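Local atomic coordinates of endoglucanase (Clostridium thermocellum, PDB entry 2E4T), a protein that hydrolyses internal beta-1,4-glucosidic bonds of cellulose and xyloglucan, this chain being the glycoside hydrolase family 44 part of a larger, multidomain enzyme. Residues Y114-G119 with S132-V137; F161-V166 with K219-Y224; Y285-G290 with D325-Q330; K469-G474 with K496-T501; F479-S484 with V504-A509. All blocks are in the same frame, centred on the assembly; numbering follows the deposited sequence.

Contact 1: residues Y114-G119 with S132-V137; sequences YVSADG and SRWKEV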
# COMPACT_ATOMS: atom_id res chain seq x y z
N TYR A 114 -4.86 20.92 12.17
CA TYR A 114 -4.97 22.19 11.45
C TYR A 114 -4.58 21.95 9.98
O TYR A 114 -3.81 20.99 9.68
CB TYR A 114 -4.00 23.23 12.04
CG TYR A 114 -4.35 23.61 13.45
CD1 TYR A 114 -5.18 24.72 13.71
CD2 TYR A 114 -3.90 22.88 14.55
CE1 TYR A 114 -5.54 25.04 15.02
CE2 TYR A 114 -4.27 23.18 15.85
CZ TYR A 114 -5.10 24.28 16.06
OH TYR A 114 -5.46 24.59 17.37
N VAL A 115 -5.04 22.84 9.13
CA VAL A 115 -4.71 22.79 7.70
C VAL A 115 -4.36 24.22 7.23
O VAL A 115 -4.76 25.24 7.86
CB VAL A 115 -5.89 22.22 6.84
CG1 VAL A 115 -6.09 20.75 7.21
CG2 VAL A 115 -7.15 23.02 7.01
N SER A 116 -3.62 24.30 6.13
CA SER A 116 -3.15 25.60 5.66
C SER A 116 -4.31 26.58 5.41
O SER A 116 -5.27 26.26 4.67
CB SER A 116 -2.44 25.42 4.31
OG SER A 116 -1.22 24.73 4.49
N ALA A 117 -4.18 27.80 5.94
CA ALA A 117 -5.15 28.85 5.66
C ALA A 117 -4.91 29.55 4.34
O ALA A 117 -5.82 30.25 3.85
CB ALA A 117 -5.12 29.89 6.78
N ASP A 118 -3.69 29.47 3.82
CA ASP A 118 -3.24 30.32 2.73
C ASP A 118 -2.16 29.56 1.95
O ASP A 118 -1.74 28.47 2.33
CB ASP A 118 -2.73 31.67 3.27
CG ASP A 118 -1.55 31.47 4.22
OD1 ASP A 118 -0.52 30.93 3.78
OD2 ASP A 118 -1.68 31.83 5.44
N GLY A 119 -1.73 30.19 0.86
CA GLY A 119 -0.62 29.72 0.06
C GLY A 119 0.53 30.71 0.06
O GLY A 119 1.20 30.89 -0.95
N SER A 132 -2.91 32.81 12.38
CA SER A 132 -3.56 33.24 11.15
C SER A 132 -3.18 32.35 9.97
O SER A 132 -3.88 32.38 8.93
CB SER A 132 -3.16 34.69 10.80
OG SER A 132 -1.80 34.78 10.50
N ARG A 133 -2.09 31.58 10.08
CA ARG A 133 -1.64 30.75 8.96
C ARG A 133 -2.42 29.43 8.86
O ARG A 133 -2.19 28.69 7.88
CB ARG A 133 -0.15 30.43 9.09
CG ARG A 133 0.72 31.69 9.22
CD ARG A 133 0.58 32.67 8.08
NE ARG A 133 0.80 32.07 6.77
CZ ARG A 133 1.99 31.78 6.26
NH1 ARG A 133 3.10 32.02 6.95
NH2 ARG A 133 2.04 31.20 5.05
N TRP A 134 -3.28 29.14 9.82
CA TRP A 134 -3.93 27.82 9.89
C TRP A 134 -5.40 27.95 10.13
O TRP A 134 -5.87 28.90 10.82
CB TRP A 134 -3.30 27.03 11.08
CG TRP A 134 -1.84 26.83 10.98
CD1 TRP A 134 -0.88 27.47 11.71
CD2 TRP A 134 -1.14 25.93 10.10
NE1 TRP A 134 0.37 27.04 11.36
CE2 TRP A 134 0.25 26.09 10.36
CE3 TRP A 134 -1.55 25.07 9.07
CZ2 TRP A 134 1.20 25.35 9.67
CZ3 TRP A 134 -0.60 24.36 8.37
CH2 TRP A 134 0.77 24.51 8.68
N LYS A 135 -6.14 26.94 9.69
CA LYS A 135 -7.53 26.74 10.09
C LYS A 135 -7.61 25.47 10.94
O LYS A 135 -6.94 24.46 10.63
CB LYS A 135 -8.43 26.58 8.86
CG LYS A 135 -8.43 27.76 7.92
CD LYS A 135 -8.89 29.05 8.54
CE LYS A 135 -8.91 30.20 7.54
NZ LYS A 135 -9.36 31.47 8.23
N GLU A 136 -8.39 25.52 12.01
CA GLU A 136 -8.59 24.38 12.86
C GLU A 136 -9.53 23.36 12.21
O GLU A 136 -10.59 23.76 11.72
CB GLU A 136 -9.19 24.85 14.22
CG GLU A 136 -9.36 23.70 15.22
CD GLU A 136 -10.09 24.09 16.46
OE1 GLU A 136 -9.87 25.22 16.98
OE2 GLU A 136 -10.93 23.26 16.96
N VAL A 137 -9.13 22.09 12.21
CA VAL A 137 -10.00 21.05 11.71
C VAL A 137 -10.94 20.57 12.79
O VAL A 137 -10.51 20.28 13.92
CB VAL A 137 -9.15 19.85 11.21
CG1 VAL A 137 -10.07 18.70 10.84
CG2 VAL A 137 -8.32 20.32 10.00
O HOH W 1 -7.48 26.31 17.53
O HOH W 2 -0.81 28.58 5.58
O HOH W 3 -3.53 33.52 6.41
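An antiparallel pairing of strands 114-116 and 134-138 sets Val115 opposite Lys135: Val115 N bonds to Lys135 O and Lys135 N to Val115 O, both at 2.9 Å. Beside them Tyr114 and Glu136 form a non-hydrogen-bonded pair, the tyrosine ring set aslant to its partner (Tyr114 CE1 to Glu136 CB 3.7 Å). A water links Tyr114 OH to Glu136 OE1, while Glu136 OE2 pairs with Lys138. Val115 CG1 meets Val137 CG2 at 3.6 Å. This is part of a three-stranded sheet in the TIM-barrel domain; its third strand, 155-157, carries the calcium ligand Tyr155, and Lys135 NZ bonds to O of another ligand, Asp153. Past the strands, Arg133, bent at chi2 and chi3, grips Asp118 side-on: NE meets OD2 at 2.8 Å and NH2 meets OD1 at 2.9 Å, both on the syn side, with guanidinium and carboxylate planes 20° apart. Glu127 pairs with the remaining nitrogen, NH1. The Trp134 ring turns its edge to the backbone, CE3 lying 3.4 Å from Val115 O.

Contact 2: residues F161-V166 with K219-Y224; sequences FVNYLV and KKVDPY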
# COMPACT_ATOMS: atom_id res chain seq x y z
N PHE A 161 -16.32 17.92 3.97
CA PHE A 161 -15.47 17.51 2.85
C PHE A 161 -16.00 16.18 2.27
O PHE A 161 -16.20 16.05 1.04
CB PHE A 161 -14.05 17.40 3.39
CG PHE A 161 -12.93 16.97 2.46
CD1 PHE A 161 -13.03 16.94 1.07
CD2 PHE A 161 -11.72 16.63 3.07
CE1 PHE A 161 -11.95 16.53 0.32
CE2 PHE A 161 -10.63 16.23 2.30
CZ PHE A 161 -10.74 16.19 0.93
N VAL A 162 -16.19 15.18 3.13
CA VAL A 162 -16.72 13.89 2.66
C VAL A 162 -18.08 14.09 1.98
O VAL A 162 -18.37 13.51 0.93
CB VAL A 162 -16.76 12.86 3.79
CG1 VAL A 162 -17.43 11.57 3.32
CG2 VAL A 162 -15.34 12.57 4.26
N ASN A 163 -18.94 14.93 2.57
CA ASN A 163 -20.26 15.17 1.96
C ASN A 163 -20.09 15.74 0.53
O ASN A 163 -20.85 15.37 -0.39
CB ASN A 163 -21.05 16.15 2.84
CG ASN A 163 -22.40 16.44 2.23
OD1 ASN A 163 -23.29 15.57 2.25
ND2 ASN A 163 -22.55 17.62 1.62
N TYR A 164 -19.13 16.65 0.32
CA TYR A 164 -18.91 17.21 -1.01
C TYR A 164 -18.56 16.10 -2.01
O TYR A 164 -19.07 16.06 -3.16
CB TYR A 164 -17.81 18.27 -0.92
CG TYR A 164 -17.53 18.96 -2.22
CD1 TYR A 164 -18.13 20.20 -2.47
CD2 TYR A 164 -16.66 18.44 -3.19
CE1 TYR A 164 -17.91 20.89 -3.66
CE2 TYR A 164 -16.45 19.15 -4.38
CZ TYR A 164 -17.10 20.37 -4.62
OH TYR A 164 -16.84 21.00 -5.82
N LEU A 165 -17.68 15.20 -1.57
CA LEU A 165 -17.24 14.08 -2.43
C LEU A 165 -18.41 13.12 -2.72
O LEU A 165 -18.59 12.69 -3.88
CB LEU A 165 -16.08 13.35 -1.78
CG LEU A 165 -14.83 14.21 -1.63
CD1 LEU A 165 -13.78 13.43 -0.80
CD2 LEU A 165 -14.23 14.66 -2.93
N VAL A 166 -19.17 12.76 -1.69
CA VAL A 166 -20.31 11.85 -1.88
C VAL A 166 -21.37 12.49 -2.77
O VAL A 166 -21.97 11.81 -3.62
CB VAL A 166 -20.91 11.46 -0.51
CG1 VAL A 166 -22.21 10.70 -0.65
CG2 VAL A 166 -19.88 10.62 0.24
N LYS A 219 -18.54 8.14 8.79
CA LYS A 219 -19.55 7.09 8.58
C LYS A 219 -20.97 7.61 8.71
O LYS A 219 -21.88 6.97 8.18
CB LYS A 219 -19.26 5.90 9.47
CG LYS A 219 -17.98 5.20 8.93
CD LYS A 219 -17.60 4.00 9.74
CE LYS A 219 -16.47 3.25 9.13
NZ LYS A 219 -16.75 2.17 8.24
N LYS A 220 -21.19 8.75 9.39
CA LYS A 220 -22.52 9.36 9.37
C LYS A 220 -22.86 9.88 7.97
O LYS A 220 -24.05 9.90 7.58
CB LYS A 220 -22.60 10.47 10.39
CG LYS A 220 -22.79 9.99 11.77
CD LYS A 220 -23.38 10.98 12.69
CE LYS A 220 -22.30 11.71 13.40
NZ LYS A 220 -22.93 12.71 14.35
N VAL A 221 -21.85 10.31 7.21
CA VAL A 221 -22.09 10.82 5.85
C VAL A 221 -22.11 9.66 4.84
O VAL A 221 -22.96 9.63 3.94
CB VAL A 221 -20.99 11.83 5.45
CG1 VAL A 221 -21.18 12.32 4.03
CG2 VAL A 221 -21.00 12.99 6.45
N ASP A 222 -21.15 8.73 4.96
CA ASP A 222 -21.02 7.61 4.04
C ASP A 222 -20.84 6.35 4.86
O ASP A 222 -19.71 5.97 5.22
CB ASP A 222 -19.87 7.76 3.06
CG ASP A 222 -19.89 6.70 2.00
OD1 ASP A 222 -20.62 5.67 2.18
OD2 ASP A 222 -19.18 6.87 0.97
N PRO A 223 -21.95 5.66 5.19
CA PRO A 223 -21.85 4.46 6.01
C PRO A 223 -21.07 3.35 5.35
O PRO A 223 -20.74 2.35 6.04
CB PRO A 223 -23.32 4.04 6.22
CG PRO A 223 -24.15 5.23 5.84
CD PRO A 223 -23.34 6.05 4.90
N TYR A 224 -20.85 3.44 4.04
CA TYR A 224 -20.21 2.37 3.29
C TYR A 224 -18.71 2.61 3.13
O TYR A 224 -17.98 1.72 2.63
CB TYR A 224 -20.84 2.26 1.88
CG TYR A 224 -22.33 2.08 2.01
CD1 TYR A 224 -22.88 0.88 2.38
CD2 TYR A 224 -23.18 3.15 1.81
CE1 TYR A 224 -24.29 0.78 2.56
CE2 TYR A 224 -24.58 3.07 1.96
CZ TYR A 224 -25.11 1.89 2.36
OH TYR A 224 -26.47 1.75 2.53
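Val221 pushes one methyl, CG1, against the turn of helix 158-169 that holds Val162 and Asn163. That methyl lies 3.6 Å from Asn163 CA, and 3.9 Å from Val162 CG1, the two valine side chains crossing obliquely; Val166 CG2, one turn further on, is a looser neighbour at 4.4 Å. In Val221, CG1 stands anti to the backbone N (chi1 177°), which puts this branch in front of the helix backbone. The next residue continues the contact: Val166 CG2 rests against Asp222, 4.0 Å from CB and 3.9 Å from the carboxylate oxygen OD2. No hydrogen bond crosses between 161-166 and 219-224, and the join is one of apolar branches meeting a backbone and an aspartate flank.

The second shell holds that aspartate in place. Asp222 OD1 accepts from Tyr224 N at 2.9 Å, an Asx turn in which the N-H comes from above the carboxylate plane (36° out of it), and OD2 takes a further bond from Ala172 N. Both carboxylate oxygens thus accept from backbone amides, one from its own turn and one from the loop after helix 158-169. The two helices are outer helices of the barrel, one before and one after strand 180-183, with the short helix 190-193 between them in sequence. Helix 158-169 in turn sets Val162 on Leu109 and Tyr181 of the inner strands, and its Phe161 and Leu165 on helix 88-99.

Contact 3: residues Y285-G290 with D325-Q330; sequences YPEARG and DSWIGQ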
# COMPACT_ATOMS: atom_id res chain seq x y z
N TYR A 285 8.85 0.36 4.55
CA TYR A 285 10.04 0.52 3.74
C TYR A 285 11.06 -0.42 4.32
O TYR A 285 11.47 -0.27 5.47
CB TYR A 285 10.54 1.96 3.76
CG TYR A 285 9.59 2.90 3.04
CD1 TYR A 285 9.64 3.04 1.67
CD2 TYR A 285 8.66 3.66 3.75
CE1 TYR A 285 8.78 3.91 1.01
CE2 TYR A 285 7.81 4.53 3.13
CZ TYR A 285 7.87 4.69 1.73
OH TYR A 285 7.14 5.60 1.05
N PRO A 286 11.46 -1.48 3.57
CA PRO A 286 12.36 -2.48 4.15
C PRO A 286 13.60 -1.84 4.73
O PRO A 286 14.23 -0.98 4.08
CB PRO A 286 12.69 -3.38 2.94
CG PRO A 286 11.53 -3.23 2.10
CD PRO A 286 11.05 -1.82 2.20
N GLU A 287 14.00 -2.34 5.90
CA GLU A 287 15.27 -2.00 6.50
C GLU A 287 16.38 -2.99 6.07
O GLU A 287 17.56 -2.79 6.42
CB GLU A 287 15.14 -1.95 8.03
CG GLU A 287 14.30 -0.79 8.53
CD GLU A 287 15.05 0.52 8.72
OE1 GLU A 287 16.18 0.70 8.20
OE2 GLU A 287 14.48 1.38 9.46
N ALA A 288 16.02 -4.03 5.36
CA ALA A 288 17.00 -5.03 4.91
C ALA A 288 18.22 -4.35 4.26
O ALA A 288 18.07 -3.45 3.43
CB ALA A 288 16.35 -5.95 3.90
N ARG A 289 19.39 -4.88 4.63
CA ARG A 289 20.66 -4.38 4.09
C ARG A 289 21.38 -5.52 3.34
O ARG A 289 21.25 -6.69 3.67
CB ARG A 289 21.56 -3.90 5.23
CG ARG A 289 20.94 -2.76 6.01
CD ARG A 289 21.74 -2.38 7.26
NE ARG A 289 23.19 -2.35 7.14
CZ ARG A 289 23.85 -1.27 6.70
NH1 ARG A 289 23.14 -0.17 6.37
NH2 ARG A 289 25.17 -1.33 6.58
N GLY A 290 22.21 -5.11 2.38
CA GLY A 290 23.18 -6.04 1.81
C GLY A 290 24.30 -5.20 1.24
O GLY A 290 24.08 -4.06 0.82
N ASP A 325 19.35 -8.85 7.38
CA ASP A 325 20.40 -8.05 8.00
C ASP A 325 19.83 -6.64 8.22
O ASP A 325 19.84 -5.81 7.30
CB ASP A 325 21.61 -8.00 7.09
CG ASP A 325 22.76 -7.20 7.63
OD1 ASP A 325 22.67 -6.76 8.79
OD2 ASP A 325 23.74 -7.00 6.89
N SER A 326 19.28 -6.40 9.41
CA SER A 326 18.76 -5.08 9.77
C SER A 326 18.57 -5.05 11.27
O SER A 326 18.58 -6.09 11.94
CB SER A 326 17.42 -4.78 9.11
OG SER A 326 16.39 -5.47 9.77
N TRP A 327 18.29 -3.84 11.81
CA TRP A 327 18.00 -3.74 13.23
C TRP A 327 16.74 -4.50 13.61
O TRP A 327 16.61 -4.97 14.75
CB TRP A 327 17.92 -2.27 13.68
CG TRP A 327 16.78 -1.47 13.13
CD1 TRP A 327 16.75 -0.70 11.99
CD2 TRP A 327 15.49 -1.30 13.72
NE1 TRP A 327 15.54 -0.05 11.86
CE2 TRP A 327 14.75 -0.40 12.92
CE3 TRP A 327 14.89 -1.81 14.87
CZ2 TRP A 327 13.45 0.01 13.25
CZ3 TRP A 327 13.59 -1.39 15.22
CH2 TRP A 327 12.90 -0.49 14.39
N ILE A 328 15.78 -4.59 12.67
CA ILE A 328 14.55 -5.34 12.89
C ILE A 328 14.86 -6.83 12.94
O ILE A 328 14.43 -7.57 13.86
CB ILE A 328 13.49 -4.98 11.86
CG1 ILE A 328 13.19 -3.48 11.89
CG2 ILE A 328 12.20 -5.77 12.16
CD1 ILE A 328 12.22 -3.03 10.78
N GLY A 329 15.63 -7.32 11.96
CA GLY A 329 16.03 -8.74 11.97
C GLY A 329 16.82 -9.12 13.21
O GLY A 329 16.70 -10.24 13.73
N GLN A 330 17.66 -8.19 13.70
CA GLN A 330 18.48 -8.50 14.88
C GLN A 330 17.68 -8.44 16.17
O GLN A 330 17.73 -9.39 16.99
CB GLN A 330 19.67 -7.56 14.93
CG GLN A 330 20.49 -7.80 16.19
CD GLN A 330 21.81 -7.12 16.18
OE1 GLN A 330 22.23 -6.60 15.15
NE2 GLN A 330 22.50 -7.14 17.31
O HOH W 4 19.24 -8.39 4.52
O HOH W 5 23.83 -4.34 9.25
O HOH W 6 24.92 -4.70 7.10
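Glu287 and Trp327 join the loop that follows barrel strand 279-284 to the start of helix 327-331, where Ser326 is the N-cap. The indole presents its N-H edge to the carboxylate: Trp327 NE1 donates to Glu287 OE2 at 3.0 Å in a nearly straight bond that stays close to the ring plane. The two flat groups are steeply inclined, 73° apart, and the donor stands almost directly above Glu287 OE2, 84° out of the carboxylate plane. A bend in the glutamate chain (chi2 -86°) turns CD aside from an extended course, and CG there lies 3.8 Å from Ile328 CD1, the two side chains crossing at about a right angle. Ile328 also covers the indole, with CG1 3.5 Å above the centre of one face, so that the ring has an aliphatic cover on that face and an acid at its edge.

Nearer the backbone, Ser326 CB sits 3.3 Å from Glu287 O. Ser326 OG is turned to the helix, capping Gly329 N, and also bonds to Glu324. Arg289 N donates to Asp325 O at 2.9 Å. The side chains of these last two residues, of opposite charge, do not meet directly. Two water positions, too close together to be sure both are filled at once, lie between Arg289 NE and the Asp325 carboxylate. A third water accepts from Asp325 N and donates to Arg289 O at 2.8 Å.

Contact 4: residues K469-G474 with K496-T501; sequences KNYTIG and KDNTFT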
# COMPACT_ATOMS: atom_id res chain seq x y z
N LYS A 469 -8.53 -30.09 -14.90
CA LYS A 469 -8.33 -29.92 -16.34
C LYS A 469 -7.04 -30.57 -16.72
O LYS A 469 -6.14 -30.69 -15.87
CB LYS A 469 -8.24 -28.43 -16.65
CG LYS A 469 -9.41 -27.69 -16.07
CD LYS A 469 -10.70 -27.97 -16.87
CE LYS A 469 -11.95 -27.24 -16.31
NZ LYS A 469 -12.24 -27.55 -14.88
N ASN A 470 -6.94 -30.96 -17.98
CA ASN A 470 -5.70 -31.46 -18.54
C ASN A 470 -5.09 -30.38 -19.44
O ASN A 470 -5.51 -30.13 -20.55
CB ASN A 470 -6.01 -32.68 -19.37
CG ASN A 470 -4.77 -33.41 -19.76
OD1 ASN A 470 -4.53 -33.69 -20.93
ND2 ASN A 470 -3.94 -33.71 -18.76
N TYR A 471 -4.13 -29.63 -18.90
CA TYR A 471 -3.58 -28.47 -19.65
C TYR A 471 -2.70 -28.92 -20.84
O TYR A 471 -1.98 -29.93 -20.71
CB TYR A 471 -2.75 -27.57 -18.70
CG TYR A 471 -3.57 -27.09 -17.52
CD1 TYR A 471 -4.62 -26.20 -17.72
CD2 TYR A 471 -3.29 -27.54 -16.25
CE1 TYR A 471 -5.40 -25.77 -16.61
CE2 TYR A 471 -4.07 -27.07 -15.16
CZ TYR A 471 -5.12 -26.21 -15.36
OH TYR A 471 -5.87 -25.80 -14.26
N THR A 472 -2.82 -28.17 -21.94
CA THR A 472 -2.08 -28.53 -23.17
C THR A 472 -1.19 -27.41 -23.73
O THR A 472 -0.44 -27.61 -24.68
CB THR A 472 -3.05 -28.96 -24.30
OG1 THR A 472 -3.94 -27.89 -24.60
CG2 THR A 472 -3.80 -30.20 -23.90
N ILE A 473 -1.28 -26.22 -23.19
CA ILE A 473 -0.36 -25.18 -23.63
C ILE A 473 -0.22 -24.22 -22.44
O ILE A 473 -1.17 -23.97 -21.68
CB ILE A 473 -0.88 -24.40 -24.89
CG1 ILE A 473 0.18 -23.43 -25.41
CG2 ILE A 473 -2.24 -23.72 -24.60
CD1 ILE A 473 -0.10 -22.87 -26.82
N GLY A 474 1.01 -23.69 -22.29
CA GLY A 474 1.26 -22.61 -21.35
C GLY A 474 1.86 -21.43 -22.12
O GLY A 474 3.05 -21.46 -22.51
N LYS A 496 2.77 -33.42 -20.08
CA LYS A 496 2.40 -34.83 -19.98
C LYS A 496 1.72 -35.05 -18.64
O LYS A 496 2.36 -34.93 -17.59
CB LYS A 496 3.61 -35.74 -20.12
CG LYS A 496 4.15 -35.71 -21.53
CD LYS A 496 5.12 -36.88 -21.66
CE LYS A 496 5.81 -36.96 -23.02
NZ LYS A 496 6.82 -35.85 -23.29
N ASP A 497 0.44 -35.35 -18.66
CA ASP A 497 -0.29 -35.57 -17.41
C ASP A 497 -0.05 -34.39 -16.44
O ASP A 497 0.28 -34.63 -15.27
CB ASP A 497 0.16 -36.90 -16.77
CG ASP A 497 -0.24 -38.12 -17.60
OD1 ASP A 497 -1.22 -38.07 -18.37
OD2 ASP A 497 0.45 -39.16 -17.47
N ASN A 498 -0.14 -33.17 -16.98
CA ASN A 498 -0.02 -31.95 -16.14
C ASN A 498 1.35 -31.84 -15.48
O ASN A 498 1.48 -31.21 -14.42
CB ASN A 498 -1.19 -31.89 -15.15
CG ASN A 498 -2.42 -31.29 -15.77
OD1 ASN A 498 -2.40 -30.72 -16.84
ND2 ASN A 498 -3.56 -31.44 -15.06
N THR A 499 2.38 -32.35 -16.14
CA THR A 499 3.77 -32.14 -15.76
C THR A 499 4.50 -31.56 -16.94
O THR A 499 4.23 -31.90 -18.10
CB THR A 499 4.46 -33.43 -15.28
OG1 THR A 499 4.73 -34.29 -16.42
CG2 THR A 499 3.66 -34.15 -14.21
N PHE A 500 5.48 -30.70 -16.67
CA PHE A 500 6.36 -30.17 -17.70
C PHE A 500 7.63 -29.67 -17.03
O PHE A 500 7.65 -29.45 -15.82
CB PHE A 500 5.68 -29.09 -18.56
CG PHE A 500 5.24 -27.88 -17.79
CD1 PHE A 500 6.10 -26.78 -17.63
CD2 PHE A 500 3.97 -27.80 -17.27
CE1 PHE A 500 5.69 -25.64 -16.98
CE2 PHE A 500 3.56 -26.66 -16.59
CZ PHE A 500 4.43 -25.58 -16.44
N THR A 501 8.66 -29.45 -17.84
CA THR A 501 9.90 -28.86 -17.37
C THR A 501 10.16 -27.57 -18.14
O THR A 501 10.05 -27.55 -19.37
CB THR A 501 11.06 -29.83 -17.59
OG1 THR A 501 10.81 -31.01 -16.81
CG2 THR A 501 12.42 -29.23 -17.27
O HOH W 7 -1.70 -32.52 -19.41
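The Asn498 amide and the Tyr471 ring lie obliquely against each other, their planes 33° apart, with Asn498 OD1 3.4 Å from Tyr471 CD2. Lys469 O stands 4.2 Å above one face of that ring, toward the rim. Along its own edges the amide reads the backbone of 469-471 with both ends: ND2 donates to Lys469 O at 2.8 Å, the acceptor lying in the amide plane, and OD1 accepts from Tyr471 N at 2.9 Å on a lone pair. Two bonds to residues two apart fix the amide's rotation. A water adds a third link, donating to Tyr471 O and to Asn498 OD1 and accepting from Asn498 N. The ring's far end is held, as Tyr471 OH bonds to Asp443 O and Ser467 OG. Asn498, with a positive phi of 63°, is the last inner residue of a type I' turn from Lys496 to Thr499, the tight two-residue turn characteristic of beta hairpins. It lies in the beta domain, whose sheet includes N-terminal strand 8-22, against the loop between strands 459-466 and 474-480.

Contact 5: residues F479-S484 with V504-A509; sequences FDRGSS and VPALTA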
# COMPACT_ATOMS: atom_id res chain seq x y z
N PHE A 479 9.71 -10.52 -18.24
CA PHE A 479 10.72 -9.46 -18.33
C PHE A 479 12.02 -9.97 -17.69
O PHE A 479 12.07 -10.98 -16.98
CB PHE A 479 10.25 -8.13 -17.70
CG PHE A 479 9.99 -8.16 -16.21
CD1 PHE A 479 11.03 -8.01 -15.29
CD2 PHE A 479 8.69 -8.30 -15.71
CE1 PHE A 479 10.78 -7.97 -13.94
CE2 PHE A 479 8.44 -8.24 -14.35
CZ PHE A 479 9.48 -8.06 -13.45
N ASP A 480 13.12 -9.26 -18.02
CA ASP A 480 14.45 -9.75 -17.67
C ASP A 480 15.43 -8.55 -17.81
O ASP A 480 14.99 -7.42 -18.02
CB ASP A 480 14.85 -10.96 -18.52
CG ASP A 480 14.73 -10.67 -20.00
OD1 ASP A 480 15.02 -9.51 -20.43
OD2 ASP A 480 14.38 -11.62 -20.75
N ARG A 481 16.72 -8.81 -17.71
CA ARG A 481 17.71 -7.70 -17.81
C ARG A 481 17.70 -7.07 -19.18
O ARG A 481 18.13 -5.90 -19.32
CB ARG A 481 19.09 -8.19 -17.43
CG ARG A 481 19.23 -8.25 -15.94
CD ARG A 481 20.48 -8.91 -15.49
NE ARG A 481 20.48 -10.33 -15.82
CZ ARG A 481 21.46 -11.18 -15.51
NH1 ARG A 481 22.54 -10.71 -14.85
NH2 ARG A 481 21.38 -12.44 -15.87
N GLY A 482 17.33 -7.80 -20.20
CA GLY A 482 17.32 -7.21 -21.55
C GLY A 482 16.33 -6.08 -21.69
O GLY A 482 16.56 -5.12 -22.46
N SER A 483 15.18 -6.16 -21.02
CA SER A 483 14.19 -5.10 -21.09
C SER A 483 13.19 -5.25 -19.96
O SER A 483 12.75 -6.38 -19.63
CB SER A 483 13.43 -5.21 -22.41
OG SER A 483 12.47 -4.17 -22.54
N SER A 484 12.72 -4.12 -19.43
CA SER A 484 11.55 -4.11 -18.55
C SER A 484 10.24 -4.20 -19.32
O SER A 484 9.20 -4.37 -18.68
CB SER A 484 11.60 -2.88 -17.65
OG SER A 484 11.72 -1.67 -18.39
N VAL A 504 14.44 -21.40 -17.02
CA VAL A 504 14.30 -19.98 -17.08
C VAL A 504 15.71 -19.37 -16.88
O VAL A 504 16.44 -19.79 -15.98
CB VAL A 504 13.36 -19.50 -15.85
CG1 VAL A 504 13.18 -18.00 -15.80
CG2 VAL A 504 11.99 -20.18 -15.93
N PRO A 505 16.10 -18.38 -17.71
CA PRO A 505 17.39 -17.71 -17.47
C PRO A 505 17.46 -17.04 -16.09
O PRO A 505 16.45 -16.80 -15.41
CB PRO A 505 17.47 -16.66 -18.58
CG PRO A 505 16.54 -17.22 -19.66
CD PRO A 505 15.42 -17.83 -18.89
N ALA A 506 18.70 -16.76 -15.68
CA ALA A 506 18.96 -16.00 -14.48
C ALA A 506 18.09 -14.71 -14.50
O ALA A 506 17.85 -14.10 -15.54
CB ALA A 506 20.43 -15.59 -14.44
N LEU A 507 17.68 -14.30 -13.28
CA LEU A 507 17.04 -13.00 -13.04
C LEU A 507 15.96 -12.70 -14.11
O LEU A 507 16.01 -11.73 -14.84
CB LEU A 507 18.06 -11.86 -12.99
CG LEU A 507 19.09 -12.03 -11.85
CD1 LEU A 507 20.09 -10.85 -11.89
CD2 LEU A 507 18.46 -12.19 -10.48
N THR A 508 14.94 -13.57 -14.10
CA THR A 508 13.81 -13.43 -15.01
C THR A 508 12.51 -13.60 -14.22
O THR A 508 12.45 -14.44 -13.30
CB THR A 508 13.90 -14.51 -16.10
OG1 THR A 508 15.07 -14.22 -16.87
CG2 THR A 508 12.72 -14.49 -17.13
N ALA A 509 11.50 -12.85 -14.61
CA ALA A 509 10.17 -12.94 -14.05
C ALA A 509 9.21 -13.32 -15.15
O ALA A 509 9.13 -12.63 -16.17
CB ALA A 509 9.75 -11.59 -13.45
O HOH W 8 14.98 -14.12 -19.83
O HOH W 9 17.90 -11.24 -16.85
O HOH W 10 19.50 -13.71 -17.60
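Phe479 and Ala509 are a hydrogen-bonded antiparallel pair joining strands 474-480 and 508-514 of the beta domain, with bonds from Phe479 N to Ala509 O (3.0 Å) and back from Ala509 N to Phe479 O. Just beyond, at a type I turn from Asp480 to Ser483, Arg481 reaches across to the other segment. Its CB and CG lead out from the turn; CD is the first atom to meet Leu507 CD1, at 4.1 Å. The bend at chi3 (-67°) sets NE, which donates to a water at 2.9 Å; that water also accepts from Arg481 N and donates to Leu507 O. The guanidinium then lies with one face over Leu507, CD1 being 3.7 Å from its plane and nearest to NH1. At the tip NH2 comes 3.6 Å from Ala506 CB and reaches Ala506 O through a second water. Leu507 and Thr508 make a G1 beta bulge opposite Asn452, and Leu507 also packs on helix 368-384. Back at the paired strands, on the side facing helix 398-408, a CH-pi contact puts Ala509 CB over the Phe479 ring, 3.7 Å from its centroid and 19° off the normal.

Contacts 1 to 3 follow one another along the chain within the TIM barrel, and 4 and 5 come after them. Contact 1 lies at a peripheral sheet, contact 2 between two outer helices and contact 3 in a loop beyond a barrel strand. The centres of contacts 1 and 2 are 22 Å apart, and that of contact 3 about 40 Å from each. Contacts 4 and 5, centres 24 Å apart, alternate in sequence within the beta domain, joined by strands 499-504 and 508-514. In contact 1 the Lys135 side chain is about 6 Å from calcium; in contact 5 the Phe479 side chain lies about 13 Å from the zinc ion. Contacts 3 and 4 lie away from both metals.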